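Local coordinates for protein NADH-rubredoxin oxidoreductase (Clostridium acetobutylicum, PDB 3KLJ) that catalyses the NADH-dependent reduction of rubredoxin through a bound FAD, passing electrons on to oxygen-detoxifying partner proteins, at residues P122-I127 / S221-A226; P171-I176 / K204-S209; N250-T255 / D295-E300; S243-L248 / V266-G271; N323-V328 / V339-E344. All blocks are in the same frame, centred on the assembly; numbering follows the deposited sequence.

Contact 1 (P122-I127 / S221-A226); sequences PHADEI and SCVITA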
# COMPACT_ATOMS: atom_id res chain seq x y z
N PRO A 122 -13.42 -14.07 -15.83
CA PRO A 122 -13.99 -14.75 -17.00
C PRO A 122 -14.08 -13.80 -18.19
O PRO A 122 -14.39 -12.61 -18.02
CB PRO A 122 -15.39 -15.15 -16.53
CG PRO A 122 -15.43 -14.88 -15.05
CD PRO A 122 -14.44 -13.81 -14.80
N HIS A 123 -13.78 -14.33 -19.38
CA HIS A 123 -13.84 -13.60 -20.66
C HIS A 123 -12.58 -12.79 -21.00
O HIS A 123 -12.43 -12.31 -22.12
CB HIS A 123 -15.10 -12.72 -20.77
CG HIS A 123 -16.38 -13.49 -20.67
ND1 HIS A 123 -16.78 -14.41 -21.61
CD2 HIS A 123 -17.36 -13.48 -19.72
CE1 HIS A 123 -17.94 -14.94 -21.26
NE2 HIS A 123 -18.31 -14.39 -20.12
N ALA A 124 -11.69 -12.64 -20.03
CA ALA A 124 -10.47 -11.85 -20.22
C ALA A 124 -9.31 -12.73 -20.68
O ALA A 124 -8.94 -13.70 -20.00
CB ALA A 124 -10.10 -11.11 -18.95
N ASP A 125 -8.73 -12.39 -21.83
CA ASP A 125 -7.52 -13.06 -22.30
C ASP A 125 -6.33 -12.69 -21.42
O ASP A 125 -5.60 -13.56 -20.95
CB ASP A 125 -7.24 -12.73 -23.77
CG ASP A 125 -7.81 -13.77 -24.72
OD1 ASP A 125 -8.96 -14.21 -24.52
OD2 ASP A 125 -7.10 -14.14 -25.68
N GLU A 126 -6.14 -11.39 -21.21
CA GLU A 126 -5.04 -10.90 -20.39
C GLU A 126 -5.58 -10.08 -19.23
O GLU A 126 -6.43 -9.20 -19.43
CB GLU A 126 -4.07 -10.07 -21.24
CG GLU A 126 -2.75 -9.73 -20.53
CD GLU A 126 -1.63 -9.36 -21.50
OE1 GLU A 126 -1.87 -9.32 -22.73
OE2 GLU A 126 -0.49 -9.12 -21.03
N ILE A 127 -5.12 -10.39 -18.03
CA ILE A 127 -5.43 -9.59 -16.84
C ILE A 127 -4.19 -8.81 -16.43
O ILE A 127 -3.10 -9.37 -16.33
CB ILE A 127 -5.94 -10.46 -15.65
CG1 ILE A 127 -7.34 -11.00 -15.91
CG2 ILE A 127 -5.97 -9.64 -14.37
CD1 ILE A 127 -7.37 -12.43 -16.42
N SER A 221 -12.19 -4.25 -23.40
CA SER A 221 -11.40 -3.40 -22.50
C SER A 221 -10.03 -3.98 -22.14
O SER A 221 -9.82 -5.20 -22.21
CB SER A 221 -12.15 -3.15 -21.19
OG SER A 221 -13.48 -2.75 -21.42
N CYS A 222 -9.12 -3.10 -21.76
CA CYS A 222 -7.93 -3.50 -21.02
C CYS A 222 -8.40 -3.76 -19.59
O CYS A 222 -8.95 -2.87 -18.94
CB CYS A 222 -6.87 -2.40 -21.08
SG CYS A 222 -5.58 -2.50 -19.82
N VAL A 223 -8.25 -4.99 -19.12
CA VAL A 223 -8.80 -5.36 -17.82
C VAL A 223 -7.72 -5.40 -16.74
O VAL A 223 -6.71 -6.11 -16.84
CB VAL A 223 -9.69 -6.65 -17.85
CG1 VAL A 223 -10.42 -6.79 -19.19
CG2 VAL A 223 -8.89 -7.89 -17.56
N ILE A 224 -7.94 -4.58 -15.71
CA ILE A 224 -6.98 -4.41 -14.63
C ILE A 224 -7.64 -4.83 -13.32
O ILE A 224 -8.68 -4.31 -12.95
CB ILE A 224 -6.51 -2.94 -14.54
CG1 ILE A 224 -6.15 -2.40 -15.93
CG2 ILE A 224 -5.33 -2.81 -13.60
CD1 ILE A 224 -6.55 -0.98 -16.16
N THR A 225 -7.03 -5.78 -12.62
CA THR A 225 -7.53 -6.18 -11.31
C THR A 225 -6.81 -5.37 -10.24
O THR A 225 -5.59 -5.25 -10.27
CB THR A 225 -7.41 -7.70 -11.07
OG1 THR A 225 -6.07 -8.13 -11.36
CG2 THR A 225 -8.40 -8.45 -11.96
N ALA A 226 -7.58 -4.78 -9.35
CA ALA A 226 -7.07 -4.01 -8.22
C ALA A 226 -7.76 -4.61 -7.00
O ALA A 226 -8.75 -4.07 -6.49
CB ALA A 226 -7.43 -2.52 -8.39
O HOH W 1 -7.32 -7.17 -20.54
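Just ahead of Val223, the residue that meets Ala124 and Ile127 of the 122-127 loop, Cys222 points from the strand the other way, to helix 133-146, where it packs on Cys143 without the disulfide known for this pair. Val223 itself makes contact with both backbone and side chain. Its N-H is accepted by a water at 2.8 Å from Val223 N, and that water donates to Glu126 O, so one solvent molecule links the two segments. Next to this bridge CG2 is the branch that touches: it lies 3.7 Å from Ala124 CB and 3.8 Å from Ile127 CG1, with Glu126 O at 3.4 Å from the same methyl. The off-staggered chi1 of -32° puts CG1, the other branch, beside the backbone N. The strand belongs to the parallel sheet of the Rossmann-type NADH-binding domain, in which 127-128 is an outermost strand next to 222-225; a backbone hydrogen bond joins Val223 to Phe128. Ile224, like Cys222, is directed at helix 133-146, where it touches Ile139. Thr225 comes next, again directed at the loop. Ile127 CG2 is wedged against its two branches, 3.4 Å from Thr225 OG1 and 3.6 Å from Thr225 CG2. The hydroxyl also makes a weak hydrogen bond to Phe128 O, one residue past the loop.

Contact 2 (P171-I176 / K204-S209); sequences PASIGI and KIYTNS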
# COMPACT_ATOMS: atom_id res chain seq x y z
N PRO A 171 -11.32 6.34 -21.80
CA PRO A 171 -12.47 6.03 -20.93
C PRO A 171 -12.20 4.80 -20.05
O PRO A 171 -11.45 3.91 -20.44
CB PRO A 171 -13.59 5.72 -21.92
CG PRO A 171 -13.18 6.39 -23.20
CD PRO A 171 -11.69 6.32 -23.23
N ALA A 172 -12.82 4.77 -18.87
CA ALA A 172 -12.63 3.68 -17.92
C ALA A 172 -13.82 3.60 -16.97
O ALA A 172 -14.40 4.62 -16.60
CB ALA A 172 -11.34 3.88 -17.14
N SER A 173 -14.18 2.38 -16.59
CA SER A 173 -15.20 2.15 -15.57
C SER A 173 -14.75 1.04 -14.63
O SER A 173 -13.79 0.31 -14.91
CB SER A 173 -16.57 1.88 -16.21
OG SER A 173 -16.60 0.65 -16.91
N ILE A 174 -15.44 0.92 -13.49
CA ILE A 174 -15.06 -0.04 -12.47
C ILE A 174 -16.16 -1.08 -12.29
O ILE A 174 -17.34 -0.76 -12.39
CB ILE A 174 -14.77 0.67 -11.13
CG1 ILE A 174 -13.62 1.67 -11.29
CG2 ILE A 174 -14.46 -0.33 -10.00
CD1 ILE A 174 -13.55 2.75 -10.18
N GLY A 175 -15.76 -2.32 -12.02
CA GLY A 175 -16.69 -3.38 -11.65
C GLY A 175 -16.35 -3.92 -10.28
O GLY A 175 -15.19 -4.25 -10.01
N ILE A 176 -17.35 -3.99 -9.41
CA ILE A 176 -17.18 -4.52 -8.04
C ILE A 176 -18.25 -5.59 -7.79
O ILE A 176 -19.30 -5.57 -8.43
CB ILE A 176 -17.24 -3.40 -6.94
CG1 ILE A 176 -18.64 -2.76 -6.86
CG2 ILE A 176 -16.19 -2.33 -7.19
CD1 ILE A 176 -18.79 -1.74 -5.73
N LYS A 204 -17.85 5.58 -13.58
CA LYS A 204 -18.91 4.60 -13.38
C LYS A 204 -18.43 3.38 -12.62
O LYS A 204 -17.33 2.86 -12.88
CB LYS A 204 -19.56 4.21 -14.72
CG LYS A 204 -19.93 2.73 -14.83
CD LYS A 204 -21.39 2.49 -15.20
CE LYS A 204 -22.27 2.39 -13.95
NZ LYS A 204 -23.54 1.64 -14.20
N ILE A 205 -19.24 2.93 -11.66
CA ILE A 205 -18.96 1.70 -10.93
C ILE A 205 -20.11 0.73 -11.11
O ILE A 205 -21.26 1.02 -10.73
CB ILE A 205 -18.69 1.94 -9.41
CG1 ILE A 205 -17.54 2.93 -9.20
CG2 ILE A 205 -18.37 0.60 -8.74
CD1 ILE A 205 -17.26 3.33 -7.74
N TYR A 206 -19.81 -0.42 -11.71
CA TYR A 206 -20.79 -1.49 -11.84
C TYR A 206 -20.81 -2.25 -10.54
O TYR A 206 -19.79 -2.83 -10.14
CB TYR A 206 -20.44 -2.42 -13.00
CG TYR A 206 -20.56 -1.79 -14.37
CD1 TYR A 206 -21.76 -1.82 -15.07
CD2 TYR A 206 -19.46 -1.17 -14.97
CE1 TYR A 206 -21.87 -1.25 -16.34
CE2 TYR A 206 -19.56 -0.60 -16.23
CZ TYR A 206 -20.75 -0.65 -16.91
OH TYR A 206 -20.83 -0.07 -18.16
N THR A 207 -21.95 -2.25 -9.87
CA THR A 207 -22.07 -2.87 -8.55
C THR A 207 -22.75 -4.21 -8.65
O THR A 207 -23.48 -4.47 -9.61
CB THR A 207 -22.83 -1.96 -7.54
OG1 THR A 207 -24.15 -1.70 -8.04
CG2 THR A 207 -22.08 -0.66 -7.35
N ASN A 208 -22.51 -5.06 -7.65
CA ASN A 208 -23.05 -6.42 -7.63
C ASN A 208 -22.81 -7.15 -8.95
O ASN A 208 -23.73 -7.74 -9.52
CB ASN A 208 -24.55 -6.39 -7.28
CG ASN A 208 -24.81 -5.85 -5.88
OD1 ASN A 208 -25.25 -4.71 -5.71
ND2 ASN A 208 -24.52 -6.67 -4.88
N SER A 209 -21.57 -7.09 -9.43
CA SER A 209 -21.25 -7.56 -10.78
C SER A 209 -21.10 -9.07 -10.86
O SER A 209 -20.55 -9.69 -9.96
CB SER A 209 -19.98 -6.90 -11.31
OG SER A 209 -20.08 -5.49 -11.25
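Ile176 O is approached by two groups of Ser209. The amide Ser209 N donates to it at 2.9 Å, lying in the carbonyl plane, while Ser209 OG stands close by. This grip lies where the chain turns after Thr207 and brings Ser209 back toward the end of strand 172-175. Ahead of it runs a parallel ladder with strand axes inclined at 30°. Lys204 O receives Ile174 N at 2.8 Å; Ile174 O in turn takes Tyr206 N at 2.6 Å, and Tyr206 O takes Ile176 N, nearly straight at 171°.

The side chains divide between the two sides of the sheet. On one, Ile174 and Ile205 run alongside in the same sense, Ile205 CG1 near Ile174 CB, and Ile176 reaches across to both neighbours: its CG1 sits between backbone N and carbonyl carbon (chi1 66°), and CD1 beyond it touches Ile205 CG2 at 3.8 Å and Thr207 CG2 at the same separation. On the other, the Tyr206 ring has Lys204 CD over one face, offset toward the rim, while Ser173 OG meets the ring edge in plane, 3.3 Å from Tyr206 CE2. Ser173 CB adds a contact with Lys204 CG at 3.7 Å. Outside the pair, helix 156-168 packs on Ile174, and Leu217 of helix 215-220 touches both Ser173 and Tyr206. Strand 172-175, helix 188-199 and strand 204-206 form a beta-alpha-beta unit at the edge of the parallel sheet, as expected for a Rossmann-type nucleotide-binding domain.

Contact 3 (N250-T255 / D295-E300); sequences NDHMET and DASYSE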
# COMPACT_ATOMS: atom_id res chain seq x y z
N ASN A 250 9.91 -7.07 15.78
CA ASN A 250 9.76 -6.25 16.99
C ASN A 250 9.97 -4.76 16.65
O ASN A 250 10.02 -4.38 15.47
CB ASN A 250 10.60 -6.76 18.18
CG ASN A 250 12.13 -6.58 18.01
OD1 ASN A 250 12.92 -7.03 18.85
ND2 ASN A 250 12.55 -5.95 16.94
N ASP A 251 10.06 -3.91 17.67
CA ASP A 251 10.17 -2.46 17.47
C ASP A 251 11.54 -2.06 16.89
O ASP A 251 11.68 -0.97 16.32
CB ASP A 251 9.92 -1.72 18.79
CG ASP A 251 10.76 -2.28 19.92
OD1 ASP A 251 10.56 -3.45 20.29
OD2 ASP A 251 11.63 -1.55 20.44
N HIS A 252 12.52 -2.95 17.03
CA HIS A 252 13.84 -2.76 16.40
C HIS A 252 13.88 -3.23 14.94
O HIS A 252 14.94 -3.22 14.31
CB HIS A 252 14.90 -3.51 17.20
CG HIS A 252 14.95 -3.10 18.64
ND1 HIS A 252 15.27 -1.82 19.04
CD2 HIS A 252 14.71 -3.81 19.77
CE1 HIS A 252 15.23 -1.76 20.36
NE2 HIS A 252 14.89 -2.95 20.82
N MET A 253 12.73 -3.66 14.42
CA MET A 253 12.61 -4.30 13.10
C MET A 253 13.35 -5.65 12.97
O MET A 253 13.63 -6.11 11.87
CB MET A 253 12.98 -3.33 11.96
CG MET A 253 11.98 -2.19 11.76
SD MET A 253 10.32 -2.80 11.41
CE MET A 253 9.38 -2.28 12.87
N GLU A 254 13.63 -6.28 14.11
CA GLU A 254 14.28 -7.61 14.14
C GLU A 254 13.26 -8.72 13.95
O GLU A 254 12.19 -8.70 14.56
CB GLU A 254 14.97 -7.81 15.48
CG GLU A 254 16.07 -6.81 15.76
CD GLU A 254 16.63 -6.92 17.16
OE1 GLU A 254 15.84 -7.06 18.13
OE2 GLU A 254 17.87 -6.87 17.29
N THR A 255 13.59 -9.70 13.10
CA THR A 255 12.73 -10.86 12.89
C THR A 255 12.97 -11.89 14.01
O THR A 255 13.71 -11.62 14.96
CB THR A 255 13.03 -11.55 11.52
OG1 THR A 255 14.28 -12.25 11.60
CG2 THR A 255 13.08 -10.52 10.38
N ASP A 295 20.30 0.93 18.52
CA ASP A 295 19.04 0.27 18.93
C ASP A 295 17.77 1.15 18.93
O ASP A 295 17.00 1.17 19.91
CB ASP A 295 19.22 -0.49 20.26
CG ASP A 295 19.34 0.43 21.47
OD1 ASP A 295 19.04 -0.04 22.59
OD2 ASP A 295 19.73 1.61 21.31
N ALA A 296 17.55 1.85 17.82
CA ALA A 296 16.36 2.67 17.60
C ALA A 296 15.09 1.82 17.62
O ALA A 296 15.10 0.66 17.21
CB ALA A 296 16.46 3.42 16.27
N SER A 297 14.01 2.41 18.11
CA SER A 297 12.71 1.76 18.13
C SER A 297 11.69 2.46 17.24
O SER A 297 11.49 3.67 17.33
CB SER A 297 12.15 1.73 19.55
OG SER A 297 12.73 0.67 20.28
N TYR A 298 11.03 1.67 16.41
CA TYR A 298 9.89 2.11 15.64
C TYR A 298 8.67 2.16 16.54
O TYR A 298 8.40 1.21 17.29
CB TYR A 298 9.64 1.15 14.48
CG TYR A 298 8.37 1.45 13.70
CD1 TYR A 298 7.24 0.65 13.84
CD2 TYR A 298 8.31 2.54 12.83
CE1 TYR A 298 6.08 0.92 13.13
CE2 TYR A 298 7.15 2.82 12.12
CZ TYR A 298 6.04 2.00 12.27
OH TYR A 298 4.90 2.27 11.58
N SER A 299 7.92 3.25 16.47
CA SER A 299 6.60 3.25 17.09
C SER A 299 5.54 3.48 16.01
O SER A 299 5.78 4.21 15.05
CB SER A 299 6.48 4.27 18.22
OG SER A 299 6.46 5.59 17.71
N GLU A 300 4.40 2.82 16.17
CA GLU A 300 3.30 2.92 15.23
C GLU A 300 2.91 4.38 15.01
O GLU A 300 2.66 5.11 15.96
CB GLU A 300 2.11 2.13 15.77
CG GLU A 300 0.99 1.93 14.76
CD GLU A 300 -0.23 1.27 15.37
OE1 GLU A 300 -0.13 0.75 16.51
OE2 GLU A 300 -1.28 1.27 14.70
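Two irregular segments, the Asp251-containing turn after strand 247-249 and the Tyr298-containing link that leads from helix 277-291 toward strand 306-309, are joined here by a small polar network with an apolar flank. The first is a type I beta turn, Asn250 to Met253, which leaves Asp251 O directed at the second: Tyr298 N donates to it at 2.7 Å with an N-H...O angle of 171°. Ser297 OG is modelled 2.5 Å from Asp251 OD2, short enough that the exact length is doubtful; a chi1 of 51° sets Asp251 CG between the backbone N and carbonyl carbon. The same OD2 stands 3.5 Å above the centre of the His252 ring. From the ring's edge, His252 ND1 donates to Ala296 O at 3.1 Å, approaching from well above the carbonyl plane, and that oxygen also accepts from Asn290 ND2. On the apolar flank the bent Met253 chain carries CE to 3.8 Å from Tyr298 CD1; the Tyr298 ring also meets Phe269 edge to face, while helix 277-291 touches both Met253 and Tyr298. The His252 bond requires a proton on ND1, and a carboxylate oxygen over the ring, with Asp295 OD1 at 5.4 Å from His252 NE2, would be expected to stabilise the imidazolium form, although the charge itself is not observed.

Contact 4 (S243-L248 / V266-G271); sequences SKRGIL and VAEFYG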
# COMPACT_ATOMS: atom_id res chain seq x y z
N SER A 243 6.31 -15.69 10.47
CA SER A 243 5.42 -14.88 9.64
C SER A 243 3.97 -15.24 9.91
O SER A 243 3.65 -16.36 10.31
CB SER A 243 5.74 -15.06 8.15
OG SER A 243 5.49 -16.38 7.71
N LYS A 244 3.09 -14.27 9.69
CA LYS A 244 1.66 -14.55 9.62
C LYS A 244 1.16 -14.06 8.27
O LYS A 244 1.23 -14.80 7.29
CB LYS A 244 0.90 -13.91 10.80
CG LYS A 244 1.37 -14.37 12.18
CD LYS A 244 0.95 -15.79 12.51
CE LYS A 244 1.61 -16.27 13.80
NZ LYS A 244 1.19 -17.67 14.18
N ARG A 245 0.66 -12.83 8.21
CA ARG A 245 0.44 -12.16 6.93
C ARG A 245 1.80 -11.68 6.41
O ARG A 245 2.17 -11.95 5.27
CB ARG A 245 -0.52 -10.97 7.07
CG ARG A 245 -0.55 -10.04 5.85
CD ARG A 245 -1.70 -9.03 5.92
NE ARG A 245 -1.63 -8.08 4.81
CZ ARG A 245 -2.32 -8.18 3.68
NH1 ARG A 245 -3.16 -9.20 3.47
NH2 ARG A 245 -2.17 -7.25 2.74
N GLY A 246 2.54 -10.97 7.27
CA GLY A 246 3.86 -10.49 6.92
C GLY A 246 4.92 -11.13 7.78
O GLY A 246 4.60 -11.98 8.62
N ILE A 247 6.18 -10.74 7.57
CA ILE A 247 7.29 -11.20 8.42
C ILE A 247 7.16 -10.48 9.77
O ILE A 247 7.08 -9.26 9.82
CB ILE A 247 8.69 -10.93 7.78
CG1 ILE A 247 8.85 -11.72 6.47
CG2 ILE A 247 9.83 -11.28 8.76
CD1 ILE A 247 10.08 -11.33 5.65
N LEU A 248 7.15 -11.26 10.85
CA LEU A 248 6.94 -10.72 12.19
C LEU A 248 8.20 -9.98 12.66
O LEU A 248 9.30 -10.54 12.60
CB LEU A 248 6.56 -11.85 13.16
CG LEU A 248 5.08 -12.24 13.39
CD1 LEU A 248 4.09 -11.93 12.22
CD2 LEU A 248 4.93 -13.69 13.84
N VAL A 266 6.47 -5.83 3.64
CA VAL A 266 6.65 -7.25 3.92
C VAL A 266 6.52 -7.59 5.42
O VAL A 266 6.38 -8.76 5.78
CB VAL A 266 8.02 -7.78 3.39
CG1 VAL A 266 9.18 -7.29 4.29
CG2 VAL A 266 8.02 -9.32 3.30
N ALA A 267 6.57 -6.57 6.27
CA ALA A 267 6.74 -6.74 7.70
C ALA A 267 5.46 -6.50 8.49
O ALA A 267 4.68 -5.60 8.18
CB ALA A 267 7.85 -5.83 8.21
N GLU A 268 5.26 -7.31 9.53
CA GLU A 268 4.08 -7.24 10.37
C GLU A 268 4.51 -6.94 11.81
O GLU A 268 5.26 -7.72 12.43
CB GLU A 268 3.32 -8.57 10.26
CG GLU A 268 2.11 -8.71 11.18
CD GLU A 268 1.28 -9.96 10.88
OE1 GLU A 268 0.47 -10.37 11.75
OE2 GLU A 268 1.42 -10.54 9.77
N PHE A 269 4.02 -5.83 12.34
CA PHE A 269 4.46 -5.27 13.63
C PHE A 269 3.26 -5.16 14.54
O PHE A 269 2.32 -4.39 14.26
CB PHE A 269 5.07 -3.87 13.40
CG PHE A 269 5.48 -3.17 14.67
CD1 PHE A 269 6.47 -3.70 15.51
CD2 PHE A 269 4.88 -1.96 15.04
CE1 PHE A 269 6.85 -3.04 16.68
CE2 PHE A 269 5.26 -1.29 16.19
CZ PHE A 269 6.25 -1.83 17.01
N TYR A 270 3.26 -5.93 15.62
CA TYR A 270 2.09 -6.04 16.49
C TYR A 270 0.82 -6.34 15.69
O TYR A 270 -0.25 -5.79 15.97
CB TYR A 270 1.91 -4.79 17.35
CG TYR A 270 2.83 -4.77 18.55
CD1 TYR A 270 3.92 -3.92 18.59
CD2 TYR A 270 2.59 -5.61 19.65
CE1 TYR A 270 4.76 -3.88 19.71
CE2 TYR A 270 3.43 -5.58 20.77
CZ TYR A 270 4.51 -4.71 20.78
OH TYR A 270 5.35 -4.67 21.86
N GLY A 271 0.94 -7.22 14.69
CA GLY A 271 -0.22 -7.69 13.93
C GLY A 271 -0.68 -6.70 12.86
O GLY A 271 -1.70 -6.92 12.20
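Lys244 lays its CB against the carboxylate of Glu268, 3.6 Å from OE2, while the rest of its chain bends off. Arg245 then offers its backbone N to the same OE2 at 2.9 Å, but the N-H...O angle of 124° makes this bond weak. Its guanidinium leads away, NH2 to Val229 O and NE to Asn273 OD1. Gly246 supplies the stronger grip: its N meets Glu268 OE2 at 2.8 Å and 175°, nearly along the C-O axis. Glu268 gets there by a fully extended chain, CG anti to the backbone N at chi1 175°. Gly246 CA also comes close to the second strand, 3.3 Å from Val266 O.

With Ile247 regular parallel pairing begins: its N donates to Val266 O at 2.7 Å and its O accepts from Glu268 N at the same length. Ile247 CD1 packs on Val266 CG2 (3.7 Å), the side chains crossing, on the sheet side that also bears Ala267. On the other side Leu248 runs alongside Glu268, CD1 against CD. Strands 247-249 and 267-269 thus make a two-stranded sheet, and Val266 directly follows the FAD-binding Asp265. A buried glutamate carboxylate is here received by the N-H of Gly246 and, weakly, that of Arg245, an arrangement that would probably favour its ionised form and that ties the conformation of 244-246 to the neighbouring strand.

Contact 5 (N323-V328 / V339-E344); sequences NKPSKV and VCMLKE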
# COMPACT_ATOMS: atom_id res chain seq x y z
N ASN A 323 -18.02 -3.34 12.49
CA ASN A 323 -18.32 -2.69 13.76
C ASN A 323 -19.69 -3.08 14.30
O ASN A 323 -20.69 -3.09 13.57
CB ASN A 323 -18.20 -1.18 13.66
CG ASN A 323 -17.80 -0.54 14.97
OD1 ASN A 323 -18.59 -0.48 15.91
ND2 ASN A 323 -16.57 -0.05 15.04
N LYS A 324 -19.72 -3.43 15.59
CA LYS A 324 -20.96 -3.62 16.33
C LYS A 324 -21.05 -2.50 17.37
O LYS A 324 -20.68 -2.70 18.54
CB LYS A 324 -21.00 -5.00 17.00
CG LYS A 324 -21.11 -6.17 16.02
CD LYS A 324 -22.51 -6.31 15.43
CE LYS A 324 -23.44 -7.10 16.35
NZ LYS A 324 -24.63 -7.65 15.62
N PRO A 325 -21.52 -1.31 16.95
CA PRO A 325 -21.56 -0.18 17.86
C PRO A 325 -22.82 -0.17 18.71
O PRO A 325 -23.82 -0.80 18.35
CB PRO A 325 -21.55 1.02 16.91
CG PRO A 325 -22.19 0.52 15.66
CD PRO A 325 -22.09 -0.98 15.63
N SER A 326 -22.76 0.54 19.83
CA SER A 326 -23.93 0.77 20.67
C SER A 326 -24.80 1.87 20.06
O SER A 326 -26.03 1.83 20.19
CB SER A 326 -23.52 1.14 22.10
OG SER A 326 -22.43 2.05 22.11
N LYS A 327 -24.17 2.82 19.38
CA LYS A 327 -24.87 3.93 18.74
C LYS A 327 -24.13 4.42 17.49
O LYS A 327 -22.89 4.45 17.46
CB LYS A 327 -25.04 5.08 19.73
CG LYS A 327 -26.14 6.07 19.37
CD LYS A 327 -26.35 7.09 20.49
CE LYS A 327 -27.67 7.83 20.32
NZ LYS A 327 -27.89 8.87 21.36
N VAL A 328 -24.90 4.82 16.48
CA VAL A 328 -24.38 5.32 15.21
C VAL A 328 -24.96 6.70 14.93
O VAL A 328 -26.17 6.88 14.95
CB VAL A 328 -24.77 4.39 14.02
CG1 VAL A 328 -24.36 5.00 12.68
CG2 VAL A 328 -24.14 3.03 14.19
N VAL A 339 -19.91 9.57 9.27
CA VAL A 339 -20.44 8.47 10.07
C VAL A 339 -19.56 8.30 11.30
O VAL A 339 -18.32 8.32 11.23
CB VAL A 339 -20.65 7.15 9.25
CG1 VAL A 339 -19.33 6.56 8.73
CG2 VAL A 339 -21.42 6.12 10.07
N CYS A 340 -20.22 8.15 12.44
CA CYS A 340 -19.54 8.09 13.72
C CYS A 340 -20.14 6.93 14.52
O CYS A 340 -21.35 6.87 14.74
CB CYS A 340 -19.71 9.45 14.40
SG CYS A 340 -19.11 9.62 16.04
N MET A 341 -19.29 5.99 14.93
CA MET A 341 -19.74 4.77 15.61
C MET A 341 -19.23 4.72 17.04
O MET A 341 -18.03 4.87 17.30
CB MET A 341 -19.32 3.52 14.83
CG MET A 341 -19.84 3.50 13.40
SD MET A 341 -19.35 2.05 12.44
CE MET A 341 -20.36 2.28 10.97
N LEU A 342 -20.15 4.53 17.99
CA LEU A 342 -19.82 4.58 19.40
C LEU A 342 -19.73 3.21 20.04
O LEU A 342 -20.47 2.29 19.69
CB LEU A 342 -20.83 5.43 20.17
CG LEU A 342 -20.53 6.93 20.25
CD1 LEU A 342 -20.79 7.62 18.92
CD2 LEU A 342 -21.35 7.56 21.36
N LYS A 343 -18.80 3.08 20.97
CA LYS A 343 -18.75 1.94 21.88
C LYS A 343 -18.85 2.51 23.28
O LYS A 343 -17.86 2.97 23.85
CB LYS A 343 -17.47 1.14 21.68
CG LYS A 343 -17.57 -0.31 22.14
CD LYS A 343 -16.93 -1.26 21.13
CE LYS A 343 -17.81 -1.42 19.88
NZ LYS A 343 -17.08 -2.06 18.76
N GLU A 344 -20.08 2.50 23.81
CA GLU A 344 -20.42 3.12 25.09
C GLU A 344 -20.37 4.65 24.97
O GLU A 344 -21.18 5.24 24.25
CB GLU A 344 -19.50 2.63 26.23
CG GLU A 344 -19.60 1.15 26.57
CD GLU A 344 -20.94 0.76 27.17
OE1 GLU A 344 -21.88 0.50 26.38
OE2 GLU A 344 -21.05 0.71 28.41
O HOH W 2 -17.37 -3.74 16.91
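The carboxamide of Asn323 has Met341 SD on one side of its plane and Lys343 NZ on the other. The sulfur stands above the CB end, 3.6 Å from Asn323 CB, the two side chains passing in opposed senses; the extended Met341 chain brings it there. The ammonium lies off the oxygen, 3.6 Å from OD1, and Lys343 NZ also forms a salt bridge with Asp348, which accepts from Asn323 ND2 as well, as does Asp319 O. A water accepts from both Lys343 NZ and Lys324 N. The Pro325 ring brings its CB to 3.2 Å from Leu342 O and packs it on Met341 CB.

Ser326 follows with a double role. Its N donates to Leu342 O at 2.9 Å, and its hydroxyl accepts from Glu344 N at 2.9 Å while giving only a weak bond to Leu342 O; chi1 of 42° places OG between backbone N and carbonyl carbon. Leu342 N then bonds Lys327 O (2.8 Å, 164°), and Val328 faces Met341 as a non-hydrogen-bonded pair, its CG1 4.1 Å from Val339 CG2. Strands 327-332 and 337-343 form a beta hairpin at one edge of the antiparallel sheet in the C-terminal domain, with strand 346-353 on the far side of 337-343 and Ile375 receiving Lys327 NZ and touching Leu342.

In the fold
From the N terminus, contact 1 opens first, at 122-127, and closes at 221-226; the whole of contact 2 (171-176 with 204-209) falls within that interval, and both build the parallel sheet of the NADH-binding domain, their centres about 13 Å apart. Contact 4 opens at 243-248 and closes at 266-271, pairing strand 247-249 with 267-269. Before it closes, contact 3 has begun at 250-255, to finish at 295-300, joining the turn after 247-249 to the link following helix 277-291. The two cross along the chain and touch in space, Phe269 packing on Asp251 and Tyr298. Contact 5 follows in series, a C-terminal-domain hairpin centred about 30 Å from contact 2.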